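Local coordinates for surface protein SPB1 (Streptococcus agalactiae, PDB 4UZG) that serves as the backbone subunit of pilus 2b of group B streptococcus, probably joined by sortase into the shaft of the pilus, at residues Y38-T43 with A149-N154; D51-S56 with T126-L131; P137-L142 with D269-N274; T229-G234 with V256-G261. One frame throughout, in Å; residues are numbered along the deposited sequence. Where two conformers were deposited one is given.

Contact 1: Y38-T43 with A149-N154; sequences YVIKDT and ATINPN
The carbonyl oxygen V39 O is gripped by the backbone of N152 and by a water. N152 N donates to V39 O at 3.0 Å, the donor tilted 19° from the carbonyl plane, and the water gives V39 O a second bond of 2.8 Å. That water also accepts from N152 ND2 and is hydrogen-bonded to T150 OG1, so V39 through its carbonyl, and T150 and N152 through side chains, share it. T150 OG1 gets there because it stands between the backbone N and the carbonyl carbon (chi1 61°), which also brings it to 3.6 Å from K41 CB. The answering bond, V39 N to N152 O, measures 2.8 Å, and K41 and T150 exchange a similar pair. Strands 37-43 and 146-153, more than a hundred residues apart in sequence, are thus antiparallel neighbours near one edge of the large N-terminal sheet, with N152 OD1 tied onward to D159 N beside a calcium-binding loop. On the face of Y38, I40 and D42 the contacts across the strands are mainly apolar. There the side chains of I40 and I151 lie side by side, pointing the same way, with I40 CG1 3.9 Å from I151 CG1. The Y38 ring crosses P153 at a slant, CE1 reaching P153 CB at 3.9 Å, while its hydroxyl bonds V27 O. I21 of strand 16-26 packs against I151, A149 and D42.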
loop_
_atom_site.group_PDB
_atom_site.type_symbol
_atom_site.label_atom_id
_atom_site.label_comp_id
_atom_site.label_asym_id
_atom_site.label_seq_id
_atom_site.Cartn_x
_atom_site.Cartn_y
_atom_site.Cartn_z
ATOM N N TYR A 38 17.611 -5.813 -21.645
ATOM C CA TYR A 38 17.450 -5.093 -20.382
ATOM C C TYR A 38 16.826 -6.047 -19.379
ATOM O O TYR A 38 15.892 -6.776 -19.710
ATOM C CB TYR A 38 16.584 -3.813 -20.537
ATOM C CG TYR A 38 17.347 -2.701 -21.179
ATOM C CD1 TYR A 38 18.149 -1.857 -20.430
ATOM C CD2 TYR A 38 17.312 -2.520 -22.555
ATOM C CE1 TYR A 38 18.908 -0.870 -21.041
ATOM C CE2 TYR A 38 18.051 -1.527 -23.165
ATOM C CZ TYR A 38 18.878 -0.724 -22.420
ATOM O OH TYR A 38 19.653 0.251 -23.011
ATOM N N VAL A 39 17.327 -6.015 -18.153
ATOM C CA VAL A 39 16.849 -6.890 -17.081
ATOM C C VAL A 39 16.254 -6.039 -15.968
ATOM O O VAL A 39 16.934 -5.165 -15.407
ATOM C CB VAL A 39 17.996 -7.732 -16.517
ATOM C CG1 VAL A 39 17.458 -8.677 -15.453
ATOM C CG2 VAL A 39 18.724 -8.506 -17.624
ATOM N N ILE A 40 14.985 -6.295 -15.648
ATOM C CA ILE A 40 14.263 -5.607 -14.588
ATOM C C ILE A 40 14.077 -6.608 -13.454
ATOM O O ILE A 40 13.423 -7.633 -13.622
ATOM C CB ILE A 40 12.884 -5.135 -15.092
ATOM C CG1 ILE A 40 13.047 -4.176 -16.275
ATOM C CG2 ILE A 40 12.095 -4.490 -13.951
ATOM C CD1 ILE A 40 12.808 -4.816 -17.636
ATOM N N LYS A 41 14.660 -6.304 -12.299
ATOM C CA LYS A 41 14.569 -7.177 -11.130
ATOM C C LYS A 41 13.856 -6.439 -10.026
ATOM O O LYS A 41 14.236 -5.327 -9.685
ATOM C CB LYS A 41 15.953 -7.571 -10.633
ATOM C CG LYS A 41 16.624 -8.605 -11.468
ATOM C CD LYS A 41 17.967 -9.033 -10.903
ATOM C CE LYS A 41 18.633 -10.074 -11.800
ATOM N NZ LYS A 41 19.911 -10.559 -11.201
ATOM N N ASP A 42 12.827 -7.046 -9.445
ATOM C CA ASP A 42 12.019 -6.371 -8.414
ATOM C C ASP A 42 11.975 -7.253 -7.188
ATOM O O ASP A 42 11.508 -8.401 -7.245
ATOM C CB ASP A 42 10.622 -6.147 -8.975
ATOM C CG ASP A 42 9.769 -5.255 -8.116
ATOM O OD1 ASP A 42 9.839 -5.306 -6.884
ATOM O OD2 ASP A 42 8.935 -4.502 -8.696
ATOM N N THR A 43 12.511 -6.727 -6.087
ATOM C CA THR A 43 12.458 -7.411 -4.805
ATOM C C THR A 43 11.346 -6.733 -3.988
ATOM O O THR A 43 11.469 -5.575 -3.597
ATOM C CB THR A 43 13.788 -7.321 -4.059
ATOM O OG1 THR A 43 14.832 -7.831 -4.886
ATOM C CG2 THR A 43 13.735 -8.111 -2.744
ATOM N N ALA A 149 13.180 -1.873 -7.400
ATOM C CA ALA A 149 13.336 -2.378 -8.751
ATOM C C ALA A 149 14.635 -1.838 -9.320
ATOM O O ALA A 149 14.908 -0.652 -9.237
ATOM C CB ALA A 149 12.183 -1.940 -9.624
ATOM N N THR A 150 15.406 -2.719 -9.953
ATOM C CA THR A 150 16.604 -2.317 -10.680
ATOM C C THR A 150 16.376 -2.620 -12.160
ATOM O O THR A 150 15.690 -3.600 -12.510
ATOM C CB THR A 150 17.858 -3.031 -10.181
ATOM O OG1 THR A 150 17.701 -4.435 -10.370
ATOM C CG2 THR A 150 18.151 -2.700 -8.746
ATOM N N ILE A 151 16.994 -1.811 -13.018
ATOM C CA ILE A 151 16.979 -2.040 -14.441
ATOM C C ILE A 151 18.428 -1.897 -14.929
ATOM O O ILE A 151 19.053 -0.853 -14.715
ATOM C CB ILE A 151 16.058 -1.067 -15.184
ATOM C CG1 ILE A 151 14.639 -1.080 -14.576
ATOM C CG2 ILE A 151 16.078 -1.403 -16.687
ATOM C CD1 ILE A 151 14.374 0.068 -13.536
ATOM N N ASN A 152 18.931 -2.940 -15.577
ATOM C CA ASN A 152 20.330 -2.964 -16.029
ATOM C C ASN A 152 20.384 -3.476 -17.465
ATOM O O ASN A 152 19.645 -4.398 -17.832
ATOM C CB ASN A 152 21.157 -3.933 -15.185
ATOM C CG ASN A 152 21.469 -3.418 -13.795
ATOM O OD1 ASN A 152 22.374 -2.626 -13.597
ATOM N ND2 ASN A 152 20.706 -3.880 -12.811
ATOM N N PRO A 153 21.304 -2.943 -18.280
ATOM C CA PRO A 153 21.587 -3.563 -19.579
ATOM C C PRO A 153 22.397 -4.822 -19.391
ATOM O O PRO A 153 23.190 -4.919 -18.450
ATOM C CB PRO A 153 22.399 -2.483 -20.281
ATOM C CG PRO A 153 23.162 -1.831 -19.149
ATOM C CD PRO A 153 22.211 -1.832 -17.970
ATOM N N ASN A 154 22.259 -5.737 -20.343
ATOM C CA ASN A 154 23.148 -6.893 -20.461
ATOM C C ASN A 154 23.276 -7.595 -19.113
ATOM O O ASN A 154 22.248 -7.979 -18.550
ATOM C CB ASN A 154 24.464 -6.472 -21.119
ATOM C CG ASN A 154 24.244 -6.011 -22.538
ATOM O OD1 ASN A 154 23.161 -6.171 -23.102
ATOM N ND2 ASN A 154 25.292 -5.461 -23.148
HETATM O O HOH W 1 18.248 -5.492 -12.961
#

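Contact 2: D51-S56 with T126-L131; sequences DLNEGS and TYTGVL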
loop_
_atom_site.group_PDB
_atom_site.type_symbol
_atom_site.label_atom_id
_atom_site.label_comp_id
_atom_site.label_asym_id
_atom_site.label_seq_id
_atom_site.Cartn_x
_atom_site.Cartn_y
_atom_site.Cartn_z
ATOM N N ASP A 51 1.608 -8.771 -1.122
ATOM C CA ASP A 51 1.641 -10.034 -1.851
ATOM C C ASP A 51 1.547 -9.730 -3.343
ATOM O O ASP A 51 0.525 -9.232 -3.823
ATOM C CB ASP A 51 0.462 -10.887 -1.360
ATOM C CG ASP A 51 0.421 -12.271 -1.934
ATOM O OD1 ASP A 51 1.027 -12.488 -2.988
ATOM O OD2 ASP A 51 -0.255 -13.142 -1.324
ATOM N N LEU A 52 2.636 -9.974 -4.051
ATOM C CA LEU A 52 2.681 -9.778 -5.496
ATOM C C LEU A 52 1.556 -10.538 -6.181
ATOM O O LEU A 52 1.365 -11.732 -5.905
ATOM C CB LEU A 52 4.017 -10.320 -6.024
ATOM C CG LEU A 52 4.252 -10.276 -7.535
ATOM C CD1 LEU A 52 4.294 -8.854 -8.062
ATOM C CD2 LEU A 52 5.540 -11.035 -7.877
ATOM N N ASN A 53 0.854 -9.902 -7.115
ATOM C CA ASN A 53 -0.036 -10.632 -8.014
ATOM C C ASN A 53 0.758 -11.146 -9.207
ATOM O O ASN A 53 1.018 -10.423 -10.159
ATOM C CB ASN A 53 -1.197 -9.757 -8.497
ATOM C CG ASN A 53 -2.267 -9.531 -7.438
ATOM O OD1 ASN A 53 -2.618 -10.438 -6.686
ATOM N ND2 ASN A 53 -2.825 -8.345 -7.439
ATOM N N GLU A 54 1.169 -12.395 -9.131
ATOM C CA GLU A 54 1.895 -12.975 -10.234
ATOM C C GLU A 54 1.038 -12.898 -11.484
ATOM O O GLU A 54 -0.204 -12.925 -11.438
ATOM C CB GLU A 54 2.331 -14.420 -9.938
ATOM C CG GLU A 54 3.485 -14.553 -8.962
ATOM C CD GLU A 54 3.143 -14.333 -7.509
ATOM O OE1 GLU A 54 1.937 -14.315 -7.146
ATOM O OE2 GLU A 54 4.116 -14.216 -6.738
ATOM N N GLY A 55 1.721 -12.724 -12.607
ATOM C CA GLY A 55 1.049 -12.651 -13.882
ATOM C C GLY A 55 0.312 -11.353 -14.167
ATOM O O GLY A 55 -0.429 -11.277 -15.147
ATOM N N SER A 56 0.514 -10.307 -13.361
ATOM C CA SER A 56 -0.262 -9.070 -13.510
ATOM C C SER A 56 0.428 -8.019 -14.392
ATOM O O SER A 56 -0.057 -6.902 -14.490
ATOM C CB SER A 56 -0.575 -8.485 -12.140
ATOM O OG SER A 56 0.607 -8.079 -11.466
ATOM N N THR A 126 4.070 -2.217 -15.501
ATOM C CA THR A 126 3.067 -2.056 -14.472
ATOM C C THR A 126 2.689 -3.435 -13.956
ATOM O O THR A 126 2.706 -4.424 -14.693
ATOM C CB THR A 126 1.826 -1.339 -14.975
ATOM O OG1 THR A 126 1.168 -2.121 -15.969
ATOM C CG2 THR A 126 2.155 0.017 -15.522
ATOM N N TYR A 127 2.355 -3.515 -12.667
ATOM C CA TYR A 127 1.927 -4.766 -12.067
ATOM C C TYR A 127 1.187 -4.423 -10.780
ATOM O O TYR A 127 1.179 -3.264 -10.359
ATOM C CB TYR A 127 3.128 -5.703 -11.800
ATOM C CG TYR A 127 4.058 -5.239 -10.692
ATOM C CD1 TYR A 127 5.089 -4.350 -10.925
ATOM C CD2 TYR A 127 3.869 -5.682 -9.395
ATOM C CE1 TYR A 127 5.913 -3.919 -9.894
ATOM C CE2 TYR A 127 4.693 -5.256 -8.352
ATOM C CZ TYR A 127 5.704 -4.377 -8.624
ATOM O OH TYR A 127 6.549 -3.923 -7.615
ATOM N N THR A 128 0.568 -5.419 -10.163
ATOM C CA THR A 128 -0.157 -5.179 -8.936
ATOM C C THR A 128 0.274 -6.126 -7.818
ATOM O O THR A 128 0.881 -7.183 -8.045
ATOM C CB THR A 128 -1.682 -5.287 -9.138
ATOM O OG1 THR A 128 -1.971 -6.618 -9.554
ATOM C CG2 THR A 128 -2.185 -4.293 -10.158
ATOM N N GLY A 129 -0.058 -5.708 -6.601
ATOM C CA GLY A 129 0.044 -6.538 -5.421
ATOM C C GLY A 129 -1.131 -6.225 -4.508
ATOM O O GLY A 129 -1.929 -5.327 -4.790
ATOM N N VAL A 130 -1.234 -6.961 -3.416
ATOM C CA VAL A 130 -2.304 -6.783 -2.434
ATOM C C VAL A 130 -1.693 -6.514 -1.064
ATOM O O VAL A 130 -0.844 -7.271 -0.591
ATOM C CB VAL A 130 -3.245 -8.004 -2.395
ATOM C CG1 VAL A 130 -4.301 -7.837 -1.298
ATOM C CG2 VAL A 130 -3.912 -8.222 -3.750
ATOM N N LEU A 131 -2.094 -5.406 -0.435
ATOM C CA LEU A 131 -1.594 -5.058 0.881
ATOM C C LEU A 131 -2.127 -6.042 1.916
ATOM O O LEU A 131 -3.332 -6.337 1.916
ATOM C CB LEU A 131 -2.009 -3.622 1.228
ATOM C CG LEU A 131 -1.416 -3.020 2.504
ATOM C CD1 LEU A 131 0.092 -2.896 2.393
ATOM C CD2 LEU A 131 -2.035 -1.676 2.793
HETATM O O HOH W 2 -0.420 -4.144 -14.971
#
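V130, T128 and S56 have the largest shares of the surface buried here, where strand 121-131 runs antiparallel to strand 50-62 at a place where the latter is interrupted by a type II beta turn from N53 to S56. Regular pairing holds at D51 and V130, whose backbones exchange two hydrogen bonds, and N53 N adds one more to T128 O before the chain swings away. Beyond it the side chains take over the bonding. T128 OG1, placed between its own backbone N and carbonyl carbon by a chi1 of 62°, accepts from N53 ND2 at 2.9 Å; the bond is nearly straight (167°) and lies in the amide plane of N53. The same amide lies against V130, whose CG2 is 3.8 Å from N53 ND2, so this methyl and the threonine hydroxyl both bear on one flat group. N53 CB sits close as well, 3.3 Å from T128 O. Where the turn returns to the strand, T128 N donates to a side-chain oxygen, S56 OG, at 3.0 Å (174°). Toward the buried side, the side chain of L52 crosses that of Y127 at about a right angle, CD1 coming to 3.5 Å from Y127 CD2, and F91 meets the Y127 ring edge-to-face. A water links S56 O with T126 OG1 at the far end. The serine hydroxyl closes the turn too, for S56 OG gives its own proton to N53 O at 2.7 Å, in the plane of that carbonyl.

Contact 3: P137-L142 with D269-N274; sequences PGSADL and DNLLVN
A chi1 of -58° sets S139 OG beside its own backbone N, so that both donors of S139 lie on one side of the residue, while D269 CG lies anti to its backbone N (chi1 -173°), and the carboxylate is presented to the loop 137-142. S139 then holds both carboxylate oxygens. S139 N donates to D269 OD2 at 2.8 Å from the syn side, and S139 OG donates to D269 OD1 at 2.7 Å from above the carboxylate plane. OD1 has a second donor on the opposite face, L271 N at 2.9 Å, which makes an Asx turn at the head of the type I turn D269-L272. A water joins S139 OG to N270 OD1. Beside this polar group G138 packs close to the corner, its CA 3.8 Å from L271 CB, and the side chains of P137 and L272 cross at about a right angle, P137 CB to L272 CD2 3.9 Å. The contact ties a loop between strands 121-131 and 146-153 to the corner leading into strand 273-279; R167 fastens the same loop through G138 O and A140 O. Three donors on one carboxylate would be expected to stabilise its negative charge and hold its rotation fixed.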
loop_
_atom_site.group_PDB
_atom_site.type_symbol
_atom_site.label_atom_id
_atom_site.label_comp_id
_atom_site.label_asym_id
_atom_site.label_seq_id
_atom_site.Cartn_x
_atom_site.Cartn_y
_atom_site.Cartn_z
ATOM N N PRO A 137 2.074 0.835 9.827
ATOM C CA PRO A 137 1.411 2.113 9.547
ATOM C C PRO A 137 2.349 3.297 9.732
ATOM O O PRO A 137 3.385 3.227 10.383
ATOM C CB PRO A 137 0.273 2.136 10.590
ATOM C CG PRO A 137 0.881 1.433 11.768
ATOM C CD PRO A 137 1.681 0.310 11.153
ATOM N N GLY A 138 1.928 4.415 9.156
ATOM C CA GLY A 138 2.593 5.683 9.378
ATOM C C GLY A 138 3.512 6.137 8.261
ATOM O O GLY A 138 3.613 5.499 7.202
ATOM N N SER A 139 4.197 7.238 8.533
ATOM C CA SER A 139 4.920 8.026 7.532
ATOM C C SER A 139 6.445 7.923 7.640
ATOM O O SER A 139 7.151 8.578 6.891
ATOM C CB SER A 139 4.498 9.497 7.671
ATOM O OG SER A 139 3.098 9.636 7.516
ATOM N N ALA A 140 6.945 7.114 8.569
ATOM C CA ALA A 140 8.383 7.026 8.822
ATOM C C ALA A 140 9.086 6.146 7.791
ATOM O O ALA A 140 8.478 5.639 6.856
ATOM C CB ALA A 140 8.619 6.483 10.220
ATOM N N ASP A 141 10.393 5.985 7.953
ATOM C CA ASP A 141 11.130 5.050 7.122
ATOM C C ASP A 141 10.663 3.647 7.464
ATOM O O ASP A 141 10.775 3.221 8.612
ATOM C CB ASP A 141 12.630 5.155 7.388
ATOM C CG ASP A 141 13.222 6.461 6.911
ATOM O OD1 ASP A 141 12.605 7.139 6.063
ATOM O OD2 ASP A 141 14.325 6.801 7.382
ATOM N N LEU A 142 10.132 2.943 6.471
ATOM C CA LEU A 142 9.558 1.603 6.661
ATOM C C LEU A 142 10.106 0.653 5.593
ATOM O O LEU A 142 9.452 0.379 4.565
ATOM C CB LEU A 142 8.023 1.641 6.618
ATOM C CG LEU A 142 7.339 2.474 7.702
ATOM C CD1 LEU A 142 5.862 2.521 7.432
ATOM C CD2 LEU A 142 7.627 1.896 9.078
ATOM N N ASP A 269 2.821 12.765 12.892
ATOM C CA ASP A 269 2.556 11.830 11.800
ATOM C C ASP A 269 1.042 11.757 11.621
ATOM O O ASP A 269 0.331 11.168 12.448
ATOM C CB ASP A 269 3.119 10.446 12.137
ATOM C CG ASP A 269 3.031 9.477 10.981
ATOM O OD1 ASP A 269 2.186 9.688 10.084
ATOM O OD2 ASP A 269 3.810 8.497 10.979
ATOM N N ASN A 270 0.535 12.322 10.527
ATOM C CA ASN A 270 -0.909 12.374 10.380
ATOM C C ASN A 270 -1.546 11.026 10.007
ATOM O O ASN A 270 -2.776 10.934 9.919
ATOM C CB ASN A 270 -1.334 13.493 9.431
ATOM C CG ASN A 270 -0.860 13.284 8.036
ATOM O OD1 ASN A 270 -0.582 12.161 7.617
ATOM N ND2 ASN A 270 -0.770 14.371 7.289
ATOM N N LEU A 271 -0.721 9.982 9.861
ATOM C CA LEU A 271 -1.232 8.611 9.654
ATOM C C LEU A 271 -1.273 7.791 10.945
ATOM O O LEU A 271 -1.646 6.629 10.906
ATOM C CB LEU A 271 -0.431 7.899 8.565
ATOM C CG LEU A 271 -0.662 8.443 7.155
ATOM C CD1 LEU A 271 0.279 7.710 6.203
ATOM C CD2 LEU A 271 -2.114 8.274 6.732
ATOM N N LEU A 272 -0.917 8.401 12.066
ATOM C CA LEU A 272 -0.961 7.754 13.370
ATOM C C LEU A 272 -1.758 8.676 14.290
ATOM O O LEU A 272 -1.210 9.627 14.842
ATOM C CB LEU A 272 0.440 7.500 13.937
ATOM C CG LEU A 272 1.369 6.646 13.085
ATOM C CD1 LEU A 272 2.752 6.616 13.713
ATOM C CD2 LEU A 272 0.828 5.250 12.906
ATOM N N VAL A 273 -3.056 8.417 14.433
ATOM C CA VAL A 273 -3.917 9.356 15.136
ATOM C C VAL A 273 -4.483 8.709 16.404
ATOM O O VAL A 273 -4.591 7.484 16.528
ATOM C CB VAL A 273 -5.042 9.933 14.228
ATOM C CG1 VAL A 273 -4.464 10.623 13.017
ATOM C CG2 VAL A 273 -6.034 8.894 13.801
ATOM N N ASN A 274 -4.843 9.577 17.349
ATOM C CA ASN A 274 -5.175 9.173 18.703
ATOM C C ASN A 274 -6.390 9.915 19.240
ATOM O O ASN A 274 -6.283 10.663 20.214
ATOM C CB ASN A 274 -3.997 9.466 19.628
ATOM C CG ASN A 274 -2.735 8.780 19.197
ATOM O OD1 ASN A 274 -2.432 7.659 19.632
ATOM N ND2 ASN A 274 -1.972 9.446 18.330
HETATM O O HOH W 3 1.690 11.496 6.130
#

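Contact 4: T229-G234 with V256-G261; sequences TGLKEG and VILGDG. With EDO (1,2-ethanediol), chain C.
The link between strands 225-231 and 234-240 of the prealbumin-like domain leaves one sheet and enters another, and here it meets the end of strand 254-258. The first new pairing is G234 with L258, an antiparallel hydrogen-bonded pair. L258 N donates to G234 O at 2.9 Å in an almost straight bond (178°), and G234 N returns a bond of 2.9 Å to L258 O. I257 CA adds a longer C-H contact to the same G234 O, at 3.5 Å. L258 supplies the main side chain of the contact: its CG is anti to the backbone N (chi1 -168°), and its CD2 methyl touches L231 CB and K232 O, each at 3.7 Å. E233 CB lies 3.5 Å from L258 O, while E233 OE1 bonds T10 OG1 and OE2 takes a weak bond from a water that accepts from D260 N. An ethanediol, probably from the crystallisation liquor, takes a hydrogen bond from T229 N. Before the link, G230 and L231, in a G1 beta bulge at the end of strand 225-231, both face G169 of strand 169-177; after it, strand 234-240 lies next to 254-258, and V273 of strand 273-279 packs on V256 and L258.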
loop_
_atom_site.group_PDB
_atom_site.type_symbol
_atom_site.label_atom_id
_atom_site.label_comp_id
_atom_site.label_asym_id
_atom_site.label_seq_id
_atom_site.Cartn_x
_atom_site.Cartn_y
_atom_site.Cartn_z
ATOM N N THR A 229 -5.592 -0.859 12.893
ATOM C CA THR A 229 -4.398 -0.648 12.076
ATOM C C THR A 229 -4.656 -1.103 10.661
ATOM O O THR A 229 -5.081 -2.232 10.437
ATOM C CB THR A 229 -3.222 -1.446 12.660
ATOM O OG1 THR A 229 -3.069 -1.106 14.037
ATOM C CG2 THR A 229 -1.934 -1.186 11.887
ATOM N N GLY A 230 -4.349 -0.241 9.698
ATOM C CA GLY A 230 -4.400 -0.633 8.303
ATOM C C GLY A 230 -5.448 0.057 7.445
ATOM O O GLY A 230 -6.042 -0.586 6.579
ATOM N N LEU A 231 -5.651 1.352 7.655
ATOM C CA LEU A 231 -6.701 2.111 6.985
ATOM C C LEU A 231 -6.099 3.181 6.061
ATOM O O LEU A 231 -5.142 3.873 6.386
ATOM C CB LEU A 231 -7.567 2.843 8.018
ATOM C CG LEU A 231 -8.382 1.940 8.935
ATOM C CD1 LEU A 231 -8.930 2.745 10.088
ATOM C CD2 LEU A 231 -9.492 1.272 8.168
ATOM N N LYS A 232 -6.767 3.367 4.937
ATOM C CA LYS A 232 -6.500 4.424 3.996
ATOM C C LYS A 232 -6.779 5.784 4.637
ATOM O O LYS A 232 -7.652 5.914 5.506
ATOM C CB LYS A 232 -7.426 4.197 2.770
ATOM C CG LYS A 232 -7.111 5.055 1.560
ATOM C CD LYS A 232 -8.015 4.669 0.391
ATOM C CE LYS A 232 -7.735 5.434 -0.888
ATOM N NZ LYS A 232 -6.446 4.994 -1.522
ATOM N N GLU A 233 -6.105 6.827 4.186
ATOM C CA GLU A 233 -6.442 8.175 4.605
ATOM C C GLU A 233 -7.913 8.458 4.322
ATOM O O GLU A 233 -8.499 7.917 3.379
ATOM C CB GLU A 233 -5.575 9.191 3.873
ATOM C CG GLU A 233 -5.921 9.299 2.421
ATOM C CD GLU A 233 -4.808 9.936 1.619
ATOM O OE1 GLU A 233 -3.933 9.190 1.135
ATOM O OE2 GLU A 233 -4.817 11.177 1.485
ATOM N N GLY A 234 -8.491 9.349 5.116
ATOM C CA GLY A 234 -9.873 9.750 4.931
ATOM C C GLY A 234 -10.495 10.180 6.237
ATOM O O GLY A 234 -9.829 10.371 7.242
ATOM N N VAL A 256 -13.080 11.385 13.001
ATOM C CA VAL A 256 -11.636 11.210 13.122
ATOM C C VAL A 256 -11.044 11.247 11.712
ATOM O O VAL A 256 -11.401 10.434 10.862
ATOM C CB VAL A 256 -11.285 9.863 13.755
ATOM C CG1 VAL A 256 -9.766 9.714 13.851
ATOM C CG2 VAL A 256 -11.942 9.663 15.071
ATOM N N ILE A 257 -10.126 12.179 11.478
ATOM C CA ILE A 257 -9.443 12.287 10.204
ATOM C C ILE A 257 -8.087 11.593 10.280
ATOM O O ILE A 257 -7.303 11.787 11.207
ATOM C CB ILE A 257 -9.294 13.751 9.785
ATOM C CG1 ILE A 257 -10.690 14.329 9.508
ATOM C CG2 ILE A 257 -8.398 13.869 8.554
ATOM C CD1 ILE A 257 -10.711 15.796 9.278
ATOM N N LEU A 258 -7.826 10.803 9.250
ATOM C CA LEU A 258 -6.587 10.123 9.082
ATOM C C LEU A 258 -5.956 10.716 7.807
ATOM O O LEU A 258 -6.595 10.809 6.756
ATOM C CB LEU A 258 -6.975 8.660 8.952
ATOM C CG LEU A 258 -5.884 7.631 9.029
ATOM C CD1 LEU A 258 -4.971 7.729 10.267
ATOM C CD2 LEU A 258 -6.504 6.252 8.956
ATOM N N GLY A 259 -4.701 11.136 7.910
ATOM C CA GLY A 259 -4.032 11.806 6.806
ATOM C C GLY A 259 -4.172 13.318 6.870
ATOM O O GLY A 259 -4.281 13.890 7.951
ATOM N N ASP A 260 -4.160 13.982 5.715
ATOM C CA ASP A 260 -4.253 15.438 5.683
ATOM C C ASP A 260 -5.452 15.921 6.467
ATOM O O ASP A 260 -6.562 15.438 6.264
ATOM C CB ASP A 260 -4.380 15.943 4.240
ATOM C CG ASP A 260 -3.103 15.780 3.433
ATOM O OD1 ASP A 260 -2.020 15.694 4.045
ATOM O OD2 ASP A 260 -3.196 15.758 2.187
ATOM N N GLY A 261 -5.224 16.865 7.366
ATOM C CA GLY A 261 -6.287 17.380 8.215
ATOM C C GLY A 261 -6.405 16.703 9.575
ATOM O O GLY A 261 -7.223 17.089 10.400
HETATM C C1 EDO C . -5.890 -4.034 14.773
HETATM O O1 EDO C . -6.352 -3.563 13.513
HETATM C C2 EDO C . -5.213 -5.385 14.616
HETATM O O2 EDO C . -4.018 -5.215 13.848
HETATM O O HOH W 4 -3.202 12.031 3.610
#

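Contacts 1 and 2 lie in the large N-terminal sheet of this elongated, all-beta chain, contacts 3 and 4 near its middle, where its two parts meet. The centres of contacts 1 and 2 are about 17 Å apart, with contact 2 nested in the loop that contact 1 closes; they meet where D42 OD2 lies 2.7 Å from Y127 OH, a weak hydrogen bond. Contact 4 is in the prealbumin-like domain, its centre about 10 Å from that of contact 3; it lies inside the loop that contact 3 closes, and N270 O lies 2.8 Å from G259 N. Contacts 1 and 3 alternate along the chain. Contact 3 joins the N-terminal loop 137-142 to the prealbumin-like part.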